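Local coordinates for laccase (PDB 4F7K), which probably oxidises phenolic and related substrates while reducing dioxygen to water, as laccases of the multicopper oxidase family do, at residues W61-I66 against Y89-D95; R65-D71 against D391-W396; S107-V111 against G404-A408; F197-E202 against P244-P250; V204-V208 against P219-L225. One frame throughout, in Å; residues are numbered along the deposited sequence.

Contact 1 (W61-I66 against Y89-D95); sequences WHGLRI and YSFRAPD
Trp61 and Ile66 look across at the strand end carrying Tyr89 and Phe91, with the CA atoms of Ile66 and Phe91 6.5 Å apart and those of Trp61 and Tyr89 9.8 Å apart. Strands 59-62 and 86-92 belong to different sheets, so this is face-to-face packing inside a cupredoxin-like β-sandwich. The indole presents its NE1-CZ2 edge to one face of Tyr89, an edge-to-face pair with planes at 70°, while Phe91 CE2 lies 3.8 Å above the Trp61 ring. With CG set between the backbone N and the carbonyl carbon (chi1 52°), Phe91 turns a face to Ile66 CD1, a CH-pi contact 4.0 Å from the ring centroid. With an alanine in place of Trp61, a gap is likely to open between Tyr89 and Phe91, leaving both rings freer to shift. Arg65 NH1 makes a salt bridge to Asp95 OD1 at 2.8 Å, in the guanidinium plane. Beside it, one water accepts from Arg65 N, 2.9 Å away, and donates to Gly63 O and Asp95 OD2.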
# COMPACT_ATOMS: atom_id res chain seq x y z
N TRP A 61 2.47 -0.48 -10.02
CA TRP A 61 3.35 0.13 -9.04
C TRP A 61 2.46 1.13 -8.30
O TRP A 61 2.20 2.22 -8.79
CB TRP A 61 4.60 0.75 -9.73
CG TRP A 61 5.07 -0.15 -10.80
CD1 TRP A 61 4.67 -0.16 -12.10
CD2 TRP A 61 5.94 -1.29 -10.65
NE1 TRP A 61 5.27 -1.19 -12.79
CE2 TRP A 61 6.05 -1.91 -11.92
CE3 TRP A 61 6.68 -1.82 -9.57
CZ2 TRP A 61 6.83 -3.06 -12.13
CZ3 TRP A 61 7.48 -2.95 -9.79
CH2 TRP A 61 7.53 -3.56 -11.06
N HIS A 62 2.03 0.73 -7.11
CA HIS A 62 0.93 1.38 -6.37
C HIS A 62 1.35 2.69 -5.69
O HIS A 62 2.12 2.67 -4.73
CB HIS A 62 0.34 0.37 -5.35
CG HIS A 62 -1.00 0.80 -4.82
ND1 HIS A 62 -2.14 0.09 -5.07
CD2 HIS A 62 -1.38 1.88 -4.10
CE1 HIS A 62 -3.18 0.70 -4.52
NE2 HIS A 62 -2.73 1.79 -3.91
N GLY A 63 0.88 3.82 -6.20
CA GLY A 63 1.32 5.16 -5.73
C GLY A 63 2.43 5.86 -6.52
O GLY A 63 2.83 7.00 -6.22
N LEU A 64 2.95 5.18 -7.53
CA LEU A 64 4.03 5.77 -8.30
C LEU A 64 3.43 6.78 -9.28
O LEU A 64 2.59 6.43 -10.10
CB LEU A 64 4.84 4.69 -9.03
CG LEU A 64 6.01 3.97 -8.32
CD1 LEU A 64 7.08 4.96 -7.85
CD2 LEU A 64 5.59 3.09 -7.15
N ARG A 65 3.85 8.04 -9.16
CA ARG A 65 3.49 9.09 -10.08
C ARG A 65 4.47 9.01 -11.23
O ARG A 65 5.41 9.82 -11.30
CB ARG A 65 3.65 10.46 -9.40
CG ARG A 65 2.71 10.74 -8.22
CD ARG A 65 3.41 11.72 -7.28
NE ARG A 65 2.86 13.05 -7.40
CZ ARG A 65 3.42 14.16 -6.94
NH1 ARG A 65 4.61 14.16 -6.32
NH2 ARG A 65 2.80 15.29 -7.14
N ILE A 66 4.27 8.04 -12.12
CA ILE A 66 5.27 7.68 -13.14
C ILE A 66 4.75 7.75 -14.58
O ILE A 66 3.57 8.04 -14.81
CB ILE A 66 5.82 6.25 -12.90
CG1 ILE A 66 4.69 5.21 -12.99
CG2 ILE A 66 6.56 6.20 -11.57
CD1 ILE A 66 5.17 3.74 -12.98
N TYR A 89 9.70 -3.16 -17.28
CA TYR A 89 9.22 -1.93 -16.60
C TYR A 89 10.37 -1.01 -16.28
O TYR A 89 11.30 -1.38 -15.55
CB TYR A 89 8.45 -2.23 -15.31
CG TYR A 89 7.12 -2.91 -15.55
CD1 TYR A 89 5.99 -2.15 -15.89
CD2 TYR A 89 6.99 -4.32 -15.44
CE1 TYR A 89 4.74 -2.77 -16.11
CE2 TYR A 89 5.74 -4.94 -15.67
CZ TYR A 89 4.63 -4.15 -16.00
OH TYR A 89 3.42 -4.74 -16.21
N SER A 90 10.31 0.19 -16.81
CA SER A 90 11.38 1.12 -16.57
C SER A 90 10.87 2.54 -16.32
O SER A 90 10.31 3.17 -17.22
CB SER A 90 12.38 1.07 -17.71
OG SER A 90 13.16 2.25 -17.70
N PHE A 91 11.05 3.04 -15.11
CA PHE A 91 10.57 4.37 -14.74
C PHE A 91 11.46 5.00 -13.67
O PHE A 91 12.08 4.30 -12.85
CB PHE A 91 9.14 4.27 -14.21
CG PHE A 91 8.98 3.26 -13.12
CD1 PHE A 91 9.12 3.62 -11.79
CD2 PHE A 91 8.70 1.92 -13.43
CE1 PHE A 91 9.00 2.68 -10.80
CE2 PHE A 91 8.56 0.98 -12.43
CZ PHE A 91 8.71 1.35 -11.12
N ARG A 92 11.50 6.33 -13.70
CA ARG A 92 12.14 7.13 -12.65
C ARG A 92 11.13 7.30 -11.52
O ARG A 92 9.95 7.56 -11.77
CB ARG A 92 12.59 8.50 -13.20
CG ARG A 92 13.85 8.41 -14.08
CD ARG A 92 14.52 9.80 -14.35
NE ARG A 92 15.63 9.73 -15.31
CZ ARG A 92 16.89 9.43 -14.99
NH1 ARG A 92 17.21 9.18 -13.73
NH2 ARG A 92 17.83 9.39 -15.94
N ALA A 93 11.56 7.10 -10.28
CA ALA A 93 10.68 7.33 -9.13
C ALA A 93 10.93 8.73 -8.60
O ALA A 93 12.04 9.04 -8.17
CB ALA A 93 10.88 6.26 -8.05
N PRO A 94 9.92 9.61 -8.66
CA PRO A 94 10.17 11.01 -8.35
C PRO A 94 9.90 11.36 -6.88
O PRO A 94 10.28 12.44 -6.42
CB PRO A 94 9.18 11.74 -9.27
CG PRO A 94 7.98 10.79 -9.28
CD PRO A 94 8.54 9.40 -9.17
N ASP A 95 9.21 10.48 -6.15
CA ASP A 95 8.90 10.76 -4.74
C ASP A 95 9.50 9.78 -3.79
O ASP A 95 9.42 8.56 -4.00
CB ASP A 95 7.40 10.81 -4.48
CG ASP A 95 6.68 11.58 -5.52
OD1 ASP A 95 6.95 12.78 -5.66
OD2 ASP A 95 5.85 10.97 -6.22
O HOH W 1 5.34 8.50 -6.77

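Contact 2 (R65-D71 against D391-W396)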
# COMPACT_ATOMS: atom_id res chain seq x y z
N ARG A 65 3.85 8.04 -9.16
CA ARG A 65 3.49 9.09 -10.08
C ARG A 65 4.47 9.01 -11.23
O ARG A 65 5.41 9.82 -11.30
CB ARG A 65 3.65 10.46 -9.40
CG ARG A 65 2.71 10.74 -8.22
CD ARG A 65 3.41 11.72 -7.28
NE ARG A 65 2.86 13.05 -7.40
CZ ARG A 65 3.42 14.16 -6.94
NH1 ARG A 65 4.61 14.16 -6.32
NH2 ARG A 65 2.80 15.29 -7.14
N ILE A 66 4.27 8.04 -12.12
CA ILE A 66 5.27 7.68 -13.14
C ILE A 66 4.75 7.75 -14.58
O ILE A 66 3.57 8.04 -14.81
CB ILE A 66 5.82 6.25 -12.90
CG1 ILE A 66 4.69 5.21 -12.99
CG2 ILE A 66 6.56 6.20 -11.57
CD1 ILE A 66 5.17 3.74 -12.98
N ASP A 67 5.65 7.48 -15.53
CA ASP A 67 5.26 7.35 -16.94
C ASP A 67 4.11 6.34 -17.09
O ASP A 67 4.17 5.20 -16.60
CB ASP A 67 6.48 6.97 -17.79
CG ASP A 67 6.12 6.56 -19.23
OD1 ASP A 67 4.97 6.79 -19.70
OD2 ASP A 67 7.02 5.99 -19.91
N ASN A 68 3.06 6.80 -17.77
CA ASN A 68 1.81 6.07 -17.94
C ASN A 68 1.98 4.71 -18.58
O ASN A 68 1.25 3.79 -18.25
CB ASN A 68 0.80 6.91 -18.75
CG ASN A 68 -0.61 6.27 -18.81
OD1 ASN A 68 -1.19 5.89 -17.77
ND2 ASN A 68 -1.15 6.16 -20.02
N ALA A 69 2.95 4.60 -19.50
CA ALA A 69 3.18 3.38 -20.26
C ALA A 69 3.61 2.24 -19.34
O ALA A 69 3.54 1.07 -19.73
CB ALA A 69 4.23 3.60 -21.36
N MET A 70 4.01 2.62 -18.12
CA MET A 70 4.56 1.72 -17.15
C MET A 70 3.60 1.38 -15.98
O MET A 70 4.00 0.68 -15.04
CB MET A 70 5.84 2.33 -16.60
CG MET A 70 7.02 2.49 -17.60
SD MET A 70 7.44 0.91 -18.36
CE MET A 70 6.89 1.07 -20.07
N ASP A 71 2.35 1.84 -16.06
CA ASP A 71 1.40 1.81 -14.92
C ASP A 71 0.83 0.40 -14.64
O ASP A 71 0.36 0.12 -13.54
CB ASP A 71 0.25 2.78 -15.22
CG ASP A 71 -0.64 3.07 -14.01
OD1 ASP A 71 -0.12 3.38 -12.92
OD2 ASP A 71 -1.89 3.02 -14.16
N ASP A 391 -2.00 16.37 -13.38
CA ASP A 391 -0.74 16.84 -14.01
C ASP A 391 0.03 15.74 -14.77
O ASP A 391 0.91 16.06 -15.61
CB ASP A 391 0.18 17.44 -12.94
CG ASP A 391 0.50 16.43 -11.82
OD1 ASP A 391 -0.09 15.34 -11.87
OD2 ASP A 391 1.31 16.71 -10.91
N ASN A 392 -0.26 14.46 -14.46
CA ASN A 392 0.37 13.28 -15.13
C ASN A 392 -0.39 12.80 -16.36
O ASN A 392 -1.55 12.36 -16.27
CB ASN A 392 0.55 12.10 -14.13
CG ASN A 392 1.62 11.05 -14.58
OD1 ASN A 392 2.11 11.03 -15.72
ND2 ASN A 392 1.96 10.18 -13.66
N PRO A 393 0.24 12.89 -17.55
CA PRO A 393 -0.52 12.60 -18.76
C PRO A 393 -0.77 11.13 -19.01
O PRO A 393 0.10 10.27 -18.78
CB PRO A 393 0.37 13.16 -19.89
CG PRO A 393 1.30 14.09 -19.21
CD PRO A 393 1.55 13.48 -17.86
N GLY A 394 -1.97 10.85 -19.51
CA GLY A 394 -2.28 9.57 -20.08
C GLY A 394 -3.63 9.11 -19.60
O GLY A 394 -4.48 9.94 -19.27
N ASN A 395 -3.82 7.79 -19.60
CA ASN A 395 -5.10 7.12 -19.28
C ASN A 395 -4.94 6.33 -17.99
O ASN A 395 -4.09 5.42 -17.90
CB ASN A 395 -5.51 6.23 -20.44
CG ASN A 395 -5.78 7.03 -21.73
OD1 ASN A 395 -5.51 6.57 -22.83
ND2 ASN A 395 -6.27 8.24 -21.57
N TRP A 396 -5.73 6.75 -16.98
CA TRP A 396 -5.52 6.39 -15.60
C TRP A 396 -6.75 5.78 -14.93
O TRP A 396 -7.72 6.48 -14.61
CB TRP A 396 -5.08 7.59 -14.79
CG TRP A 396 -3.89 8.23 -15.35
CD1 TRP A 396 -3.86 9.34 -16.13
CD2 TRP A 396 -2.52 7.81 -15.20
NE1 TRP A 396 -2.57 9.66 -16.46
CE2 TRP A 396 -1.72 8.74 -15.90
CE3 TRP A 396 -1.90 6.75 -14.52
CZ2 TRP A 396 -0.33 8.65 -15.97
CZ3 TRP A 396 -0.50 6.65 -14.58
CH2 TRP A 396 0.27 7.61 -15.30
O HOH W 2 2.35 9.79 -18.04
O HOH W 3 -3.96 3.54 -15.69
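Ile66 O accepts from Asn392 ND2 at 2.9 Å, with 161° at the hydrogen, the one clear direct hydrogen bond between 65-71 and 391-396. Asn392 holds its amide beside that carbonyl because CG stands opposite the backbone N (chi1 -159°), and ND2 also reaches Gly357 O. Its OD1 accepts a hydrogen bond from a water that accepts from Asn68 N at 3.1 Å. A second water donates to both Asp71 OD2 and Asn395 O, the latter at 2.9 Å; Asp71 OD2 has a further partner in His356 ND1. Within 65-71, Ala69 N bonds to Asp67 OD1 at 3.0 Å, an Asx turn that leads into the 3-10 segment 68-70. The Trp396 ring fills the middle, with the Asn68 amide over one face, Asp71 OD1 at the edge, and CH2 3.4 Å from Ile66 O. NE1 gives a weak bond to Asn392 O. Replacing Trp396 by an alanine would probably leave Asn68 and Asp71 without this packing surface and Asn392 O without that donor. The contact joins the loop between strands 59-62 and 86-92 to the start of strand 395-402, which pairs with strand 412-415, and so ties the first cupredoxin-like domain to the third.

Contact 3 (S107-V111 against G404-A408)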
# COMPACT_ATOMS: atom_id res chain seq x y z
N SER A 107 -7.01 -7.45 -6.62
CA SER A 107 -8.21 -7.11 -5.84
C SER A 107 -9.37 -7.99 -6.16
O SER A 107 -10.33 -8.05 -5.40
CB SER A 107 -8.62 -5.67 -6.07
OG SER A 107 -7.71 -4.83 -5.41
N TRP A 108 -9.29 -8.70 -7.28
CA TRP A 108 -10.41 -9.55 -7.67
C TRP A 108 -10.02 -10.98 -8.07
O TRP A 108 -10.88 -11.75 -8.48
CB TRP A 108 -11.26 -8.87 -8.75
CG TRP A 108 -10.65 -8.84 -10.12
CD1 TRP A 108 -10.73 -9.82 -11.08
CD2 TRP A 108 -9.89 -7.77 -10.70
NE1 TRP A 108 -10.05 -9.44 -12.21
CE2 TRP A 108 -9.53 -8.18 -12.01
CE3 TRP A 108 -9.47 -6.51 -10.25
CZ2 TRP A 108 -8.79 -7.38 -12.87
CZ3 TRP A 108 -8.73 -5.69 -11.11
CH2 TRP A 108 -8.39 -6.13 -12.41
N GLU A 109 -8.75 -11.32 -7.97
CA GLU A 109 -8.35 -12.69 -8.25
C GLU A 109 -7.65 -13.29 -7.05
O GLU A 109 -6.52 -12.91 -6.73
CB GLU A 109 -7.39 -12.77 -9.46
CG GLU A 109 -8.02 -12.38 -10.80
CD GLU A 109 -9.01 -13.40 -11.40
OE1 GLU A 109 -9.21 -14.53 -10.84
OE2 GLU A 109 -9.59 -13.06 -12.46
N GLN A 110 -8.31 -14.27 -6.45
CA GLN A 110 -7.82 -14.98 -5.28
C GLN A 110 -6.45 -15.63 -5.52
O GLN A 110 -5.63 -15.57 -4.64
CB GLN A 110 -8.86 -16.02 -4.78
CG GLN A 110 -8.43 -16.88 -3.52
CD GLN A 110 -8.12 -16.03 -2.26
OE1 GLN A 110 -9.04 -15.54 -1.58
NE2 GLN A 110 -6.83 -15.89 -1.95
N VAL A 111 -6.20 -16.20 -6.70
CA VAL A 111 -4.88 -16.78 -7.00
C VAL A 111 -3.73 -15.79 -6.88
O VAL A 111 -2.60 -16.19 -6.57
CB VAL A 111 -4.72 -17.38 -8.45
CG1 VAL A 111 -5.09 -18.82 -8.50
CG2 VAL A 111 -5.42 -16.51 -9.55
N GLY A 404 -14.90 -7.24 0.29
CA GLY A 404 -15.53 -8.51 0.56
C GLY A 404 -16.21 -9.05 -0.68
O GLY A 404 -16.90 -10.06 -0.63
N HIS A 405 -16.03 -8.35 -1.78
CA HIS A 405 -16.75 -8.71 -2.98
C HIS A 405 -15.81 -8.93 -4.15
O HIS A 405 -14.80 -8.24 -4.31
CB HIS A 405 -17.86 -7.69 -3.27
CG HIS A 405 -18.98 -7.74 -2.28
ND1 HIS A 405 -18.86 -7.27 -0.99
CD2 HIS A 405 -20.24 -8.25 -2.38
CE1 HIS A 405 -19.99 -7.48 -0.34
NE2 HIS A 405 -20.84 -8.06 -1.16
N GLN A 406 -16.16 -9.91 -4.96
CA GLN A 406 -15.39 -10.26 -6.13
C GLN A 406 -15.72 -9.30 -7.25
O GLN A 406 -16.77 -9.38 -7.87
CB GLN A 406 -15.72 -11.69 -6.54
CG GLN A 406 -14.77 -12.70 -5.98
CD GLN A 406 -13.44 -12.64 -6.66
OE1 GLN A 406 -13.19 -11.74 -7.46
NE2 GLN A 406 -12.57 -13.59 -6.36
N ALA A 407 -14.80 -8.39 -7.49
CA ALA A 407 -14.93 -7.39 -8.53
C ALA A 407 -14.24 -7.91 -9.78
O ALA A 407 -13.86 -9.08 -9.84
CB ALA A 407 -14.21 -6.12 -8.15
N ALA A 408 -14.13 -7.06 -10.78
CA ALA A 408 -13.50 -7.43 -12.04
C ALA A 408 -12.98 -6.18 -12.73
O ALA A 408 -12.71 -5.17 -12.08
CB ALA A 408 -14.47 -8.17 -12.93
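Trp108 O faces the terminal amide of Gln406, whose CD lies 3.3 Å away. The Gln406 chain folds back at its second torsion (chi2 -73°), which carries its end to the Trp108 backbone. The two loops come closest at Trp108 and Ala407, with CA atoms 5.1 Å apart. Most of the remaining contact is indole packing. Ala408 CA sits over one face of Trp108, 3.7 Å from the centroid of the five-membered ring and 9° off its normal, a CH-pi contact. Nearer the backbone, Ala407 CB meets Trp108 CB at 4.1 Å. Only 239 Å² is buried, and none of the touching residues is fully buried, as befits a meeting of surface loops. Loop 107-111 lies between strands 97-103 and 116-122 of the first domain. Loop 404-408 follows strand 395-402 of the third, whose His399 and His401 touch Ser107; they probably belong to the copper-binding His-Cys-His motif, as in other multicopper oxidases. The contact thus bridges two domains beside the end of strand 395-402.

Contact 4 (F197-E202 against P244-P250); sequences FPVELE and PIGFVFP
Phe197 turns its edge toward a face of Phe249 in an offset edge-to-face pair, centroids 5.7 Å apart and planes at 89°. The Phe249 ring reaches that position because its CG is trans to the backbone N (chi1 179°). Pro198 meets the same ring obliquely, its CD 3.4 Å from Phe249 CE2, and then packs on Pro250. A third ring, Phe247, has Val199 CG1 near its plane at the edge, while Leu201 CD1 approaches obliquely to 3.9 Å from Phe247 CD1, the two side chains running side by side. The backbones form an antiparallel ladder with four hydrogen bonds. Glu200 and Val248 exchange two, both 2.7 Å between N and O; Glu202 and Gly246 exchange two more, and every N-H to acceptor angle is at least 163°. Leu201 and Phe247 form the non-hydrogen-bonded pair between them, on the inward face. On the other face Glu202 OE2 rests 3.6 Å from Val248 CG2, and Glu200 OE2 accepts from Gly224 N. Strands 197-202 and 245-249 are the central pair of a four-stranded antiparallel sheet, between 226-227 and 256-261. Leu201 and Phe247 pack against strand 183-190, and Phe197, Val199 and Phe247 against 131-140, both of the opposing sheet in the second domain's sandwich.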
# COMPACT_ATOMS: atom_id res chain seq x y z
N PHE A 197 -7.80 -2.32 8.69
CA PHE A 197 -7.09 -2.60 9.92
C PHE A 197 -6.86 -1.32 10.74
O PHE A 197 -6.06 -0.46 10.33
CB PHE A 197 -5.73 -3.24 9.59
CG PHE A 197 -5.82 -4.66 9.09
CD1 PHE A 197 -6.28 -5.67 9.93
CD2 PHE A 197 -5.41 -4.99 7.80
CE1 PHE A 197 -6.38 -6.99 9.47
CE2 PHE A 197 -5.47 -6.32 7.33
CZ PHE A 197 -5.96 -7.33 8.17
N PRO A 198 -7.54 -1.20 11.90
CA PRO A 198 -6.99 -0.28 12.89
C PRO A 198 -5.71 -0.90 13.40
O PRO A 198 -5.66 -2.12 13.59
CB PRO A 198 -8.02 -0.27 14.03
CG PRO A 198 -9.05 -1.32 13.71
CD PRO A 198 -8.63 -2.04 12.43
N VAL A 199 -4.67 -0.09 13.57
CA VAL A 199 -3.41 -0.63 14.05
C VAL A 199 -2.91 0.17 15.24
O VAL A 199 -2.56 1.34 15.10
CB VAL A 199 -2.32 -0.64 12.98
CG1 VAL A 199 -1.08 -1.35 13.53
CG2 VAL A 199 -2.82 -1.32 11.68
N GLU A 200 -2.85 -0.49 16.40
CA GLU A 200 -2.25 0.10 17.60
C GLU A 200 -0.80 -0.36 17.76
O GLU A 200 -0.51 -1.56 17.71
CB GLU A 200 -3.05 -0.27 18.84
CG GLU A 200 -4.36 0.45 18.95
CD GLU A 200 -4.23 1.99 18.95
OE1 GLU A 200 -3.23 2.53 19.49
OE2 GLU A 200 -5.15 2.67 18.42
N LEU A 201 0.10 0.61 17.91
CA LEU A 201 1.49 0.28 18.21
C LEU A 201 1.72 0.15 19.68
O LEU A 201 1.26 0.99 20.43
CB LEU A 201 2.43 1.33 17.67
CG LEU A 201 3.05 1.02 16.33
CD1 LEU A 201 2.00 0.81 15.30
CD2 LEU A 201 3.90 2.19 15.96
N GLU A 202 2.43 -0.88 20.10
CA GLU A 202 2.85 -1.00 21.51
C GLU A 202 4.35 -1.10 21.66
O GLU A 202 5.03 -1.58 20.75
CB GLU A 202 2.16 -2.18 22.18
CG GLU A 202 0.65 -1.96 22.28
CD GLU A 202 -0.06 -3.08 22.98
OE1 GLU A 202 0.60 -4.02 23.47
OE2 GLU A 202 -1.30 -3.01 23.03
N PRO A 244 8.70 -6.80 23.47
CA PRO A 244 8.77 -6.64 22.02
C PRO A 244 7.91 -5.46 21.59
O PRO A 244 6.95 -5.10 22.29
CB PRO A 244 8.19 -7.95 21.50
CG PRO A 244 8.33 -8.92 22.63
CD PRO A 244 8.07 -8.08 23.84
N ILE A 245 8.25 -4.85 20.47
CA ILE A 245 7.35 -3.93 19.80
C ILE A 245 6.17 -4.77 19.29
O ILE A 245 6.38 -5.85 18.73
CB ILE A 245 8.05 -3.22 18.65
CG1 ILE A 245 9.32 -2.54 19.15
CG2 ILE A 245 7.09 -2.23 17.99
CD1 ILE A 245 10.23 -2.02 18.05
N GLY A 246 4.94 -4.29 19.53
CA GLY A 246 3.72 -5.05 19.17
C GLY A 246 2.82 -4.24 18.25
O GLY A 246 2.68 -3.02 18.43
N PHE A 247 2.24 -4.94 17.26
CA PHE A 247 1.27 -4.39 16.33
C PHE A 247 -0.10 -5.01 16.64
O PHE A 247 -0.35 -6.22 16.42
CB PHE A 247 1.69 -4.70 14.88
CG PHE A 247 2.98 -4.03 14.49
CD1 PHE A 247 2.99 -2.73 14.01
CD2 PHE A 247 4.20 -4.69 14.64
CE1 PHE A 247 4.19 -2.10 13.66
CE2 PHE A 247 5.41 -4.06 14.30
CZ PHE A 247 5.40 -2.75 13.82
N VAL A 248 -1.00 -4.18 17.17
CA VAL A 248 -2.24 -4.68 17.70
C VAL A 248 -3.47 -4.25 16.91
O VAL A 248 -3.59 -3.12 16.50
CB VAL A 248 -2.37 -4.35 19.23
CG1 VAL A 248 -3.73 -4.80 19.79
CG2 VAL A 248 -1.27 -5.05 20.01
N PHE A 249 -4.38 -5.20 16.72
CA PHE A 249 -5.67 -4.95 16.14
C PHE A 249 -6.70 -4.98 17.29
O PHE A 249 -7.10 -6.06 17.76
CB PHE A 249 -5.93 -6.01 15.07
CG PHE A 249 -7.26 -5.91 14.37
CD1 PHE A 249 -7.58 -6.80 13.36
CD2 PHE A 249 -8.20 -4.97 14.72
CE1 PHE A 249 -8.82 -6.76 12.72
CE2 PHE A 249 -9.45 -4.93 14.07
CZ PHE A 249 -9.74 -5.82 13.06
N PRO A 250 -7.12 -3.80 17.75
CA PRO A 250 -8.01 -3.70 18.89
C PRO A 250 -9.41 -4.11 18.46
O PRO A 250 -9.86 -3.76 17.37
CB PRO A 250 -7.95 -2.21 19.24
CG PRO A 250 -7.70 -1.53 17.93
CD PRO A 250 -6.97 -2.51 17.06

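Contact 5 (V204-V208 against P219-L225); sequences VEGKV and PQEFSGL
Pro219 starts the contact by laying CB 3.7 Å from Lys207 CB. Gln220 then forms an antiparallel hydrogen-bonded pair with Val208 in the β-hairpin of strands 204-211 and 214-220: Val208 N to Gln220 O is 2.7 Å, and Gln220 N to Val208 O is 3.0 Å. Glu221 curls back at its second torsion (chi2 -49°), which sets OE1 2.8 Å from Lys207 NZ in a salt bridge met on the syn side of the carboxylate. Phe222 CB touches Val208 CG2 at 3.7 Å, and its ring turns an edge to the backbone of 204-207, with CZ 3.6 Å from Val204 O. A type II turn from Phe222 to Leu225 brings Leu225 CD1 to 4.4 Å from Val208 CG2. The strand is therefore flanked by unlike chemistry: apolar packing from Phe222 and Leu225, which also touch Ile235, and an ion pair from Glu221. Lys207 NZ bonds to Gly206 O as well, at 3.1 Å, so two acceptors meet the ammonium, which would probably favour its charged form.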
# COMPACT_ATOMS: atom_id res chain seq x y z
N VAL A 204 6.59 1.33 21.76
CA VAL A 204 7.35 2.38 21.11
C VAL A 204 6.66 3.71 21.32
O VAL A 204 5.46 3.76 21.61
CB VAL A 204 7.52 2.18 19.57
CG1 VAL A 204 8.35 0.95 19.27
CG2 VAL A 204 6.18 2.15 18.87
N GLU A 205 7.44 4.77 21.14
CA GLU A 205 6.93 6.13 21.25
C GLU A 205 7.49 7.01 20.13
O GLU A 205 8.70 7.07 19.91
CB GLU A 205 7.29 6.74 22.61
CG GLU A 205 6.41 7.91 23.03
CD GLU A 205 6.60 8.29 24.48
OE1 GLU A 205 7.75 8.49 24.91
OE2 GLU A 205 5.57 8.40 25.20
N GLY A 206 6.59 7.69 19.43
CA GLY A 206 6.97 8.55 18.33
C GLY A 206 5.74 8.96 17.57
O GLY A 206 4.67 9.15 18.17
N LYS A 207 5.87 9.06 16.24
CA LYS A 207 4.87 9.75 15.42
C LYS A 207 4.74 9.24 14.00
O LYS A 207 5.73 8.86 13.37
CB LYS A 207 5.20 11.25 15.33
CG LYS A 207 5.43 11.97 16.65
CD LYS A 207 4.15 12.26 17.42
CE LYS A 207 4.50 12.82 18.83
NZ LYS A 207 4.54 11.70 19.85
N VAL A 208 3.50 9.28 13.49
CA VAL A 208 3.26 9.15 12.06
C VAL A 208 3.95 10.31 11.33
O VAL A 208 3.64 11.44 11.59
CB VAL A 208 1.75 9.17 11.70
CG1 VAL A 208 1.56 9.03 10.21
CG2 VAL A 208 1.00 8.03 12.41
N PRO A 219 4.32 15.93 12.21
CA PRO A 219 4.19 14.53 12.62
C PRO A 219 3.09 14.39 13.68
O PRO A 219 2.88 15.28 14.48
CB PRO A 219 5.57 14.20 13.19
CG PRO A 219 6.50 15.19 12.53
CD PRO A 219 5.69 16.44 12.46
N GLN A 220 2.36 13.27 13.64
CA GLN A 220 1.14 13.14 14.44
C GLN A 220 1.21 11.92 15.30
O GLN A 220 1.90 10.95 14.95
CB GLN A 220 -0.10 13.05 13.52
CG GLN A 220 -0.09 14.11 12.42
CD GLN A 220 -1.23 13.99 11.41
OE1 GLN A 220 -1.60 12.89 10.97
NE2 GLN A 220 -1.77 15.15 11.02
N GLU A 221 0.48 11.95 16.41
CA GLU A 221 0.31 10.76 17.26
C GLU A 221 -0.21 9.61 16.39
O GLU A 221 -0.92 9.83 15.41
CB GLU A 221 -0.66 11.05 18.42
CG GLU A 221 -0.42 12.37 19.17
CD GLU A 221 1.03 12.59 19.60
OE1 GLU A 221 1.75 11.61 19.93
OE2 GLU A 221 1.47 13.78 19.62
N PHE A 222 0.18 8.39 16.74
CA PHE A 222 -0.21 7.24 15.93
C PHE A 222 -1.42 6.52 16.53
O PHE A 222 -2.01 5.65 15.91
CB PHE A 222 0.97 6.31 15.64
CG PHE A 222 1.77 5.91 16.84
CD1 PHE A 222 1.20 5.16 17.87
CD2 PHE A 222 3.12 6.24 16.93
CE1 PHE A 222 1.95 4.76 18.98
CE2 PHE A 222 3.88 5.85 18.02
CZ PHE A 222 3.29 5.11 19.05
N SER A 223 -1.80 6.92 17.74
CA SER A 223 -3.03 6.47 18.36
C SER A 223 -4.25 6.66 17.45
O SER A 223 -4.37 7.67 16.75
CB SER A 223 -3.25 7.22 19.67
OG SER A 223 -4.41 6.74 20.32
N GLY A 224 -5.15 5.67 17.45
CA GLY A 224 -6.29 5.66 16.54
C GLY A 224 -5.97 5.40 15.07
O GLY A 224 -6.86 5.48 14.25
N LEU A 225 -4.71 5.09 14.73
CA LEU A 225 -4.34 4.83 13.32
C LEU A 225 -5.21 3.76 12.66
O LEU A 225 -5.37 2.66 13.20
CB LEU A 225 -2.87 4.43 13.16
CG LEU A 225 -2.33 4.18 11.74
CD1 LEU A 225 -2.27 5.45 10.88
CD2 LEU A 225 -0.93 3.55 11.84

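Contact 1 is the most buried, an aromatic core between two sheets of the first domain, and contact 2 shares Arg65 and Ile66 with it, their centres 9 Å apart. Moving outward from one to the other, ring packing carries less of the contact and water-linked polar bonds carry more. Contacts 2 and 3 both join the first and third domains but lie about 24 Å apart between centres; contact 3 is a surface meeting of loops with no clear hydrogen bond. Contacts 4 and 5, partly buried, belong to the second domain and touch: Val199 N lies 2.9 Å from Leu225 O, probably a hydrogen bond. Backbone ladders dominate in contact 4, whereas contact 5 adds an ion pair to a single bridge.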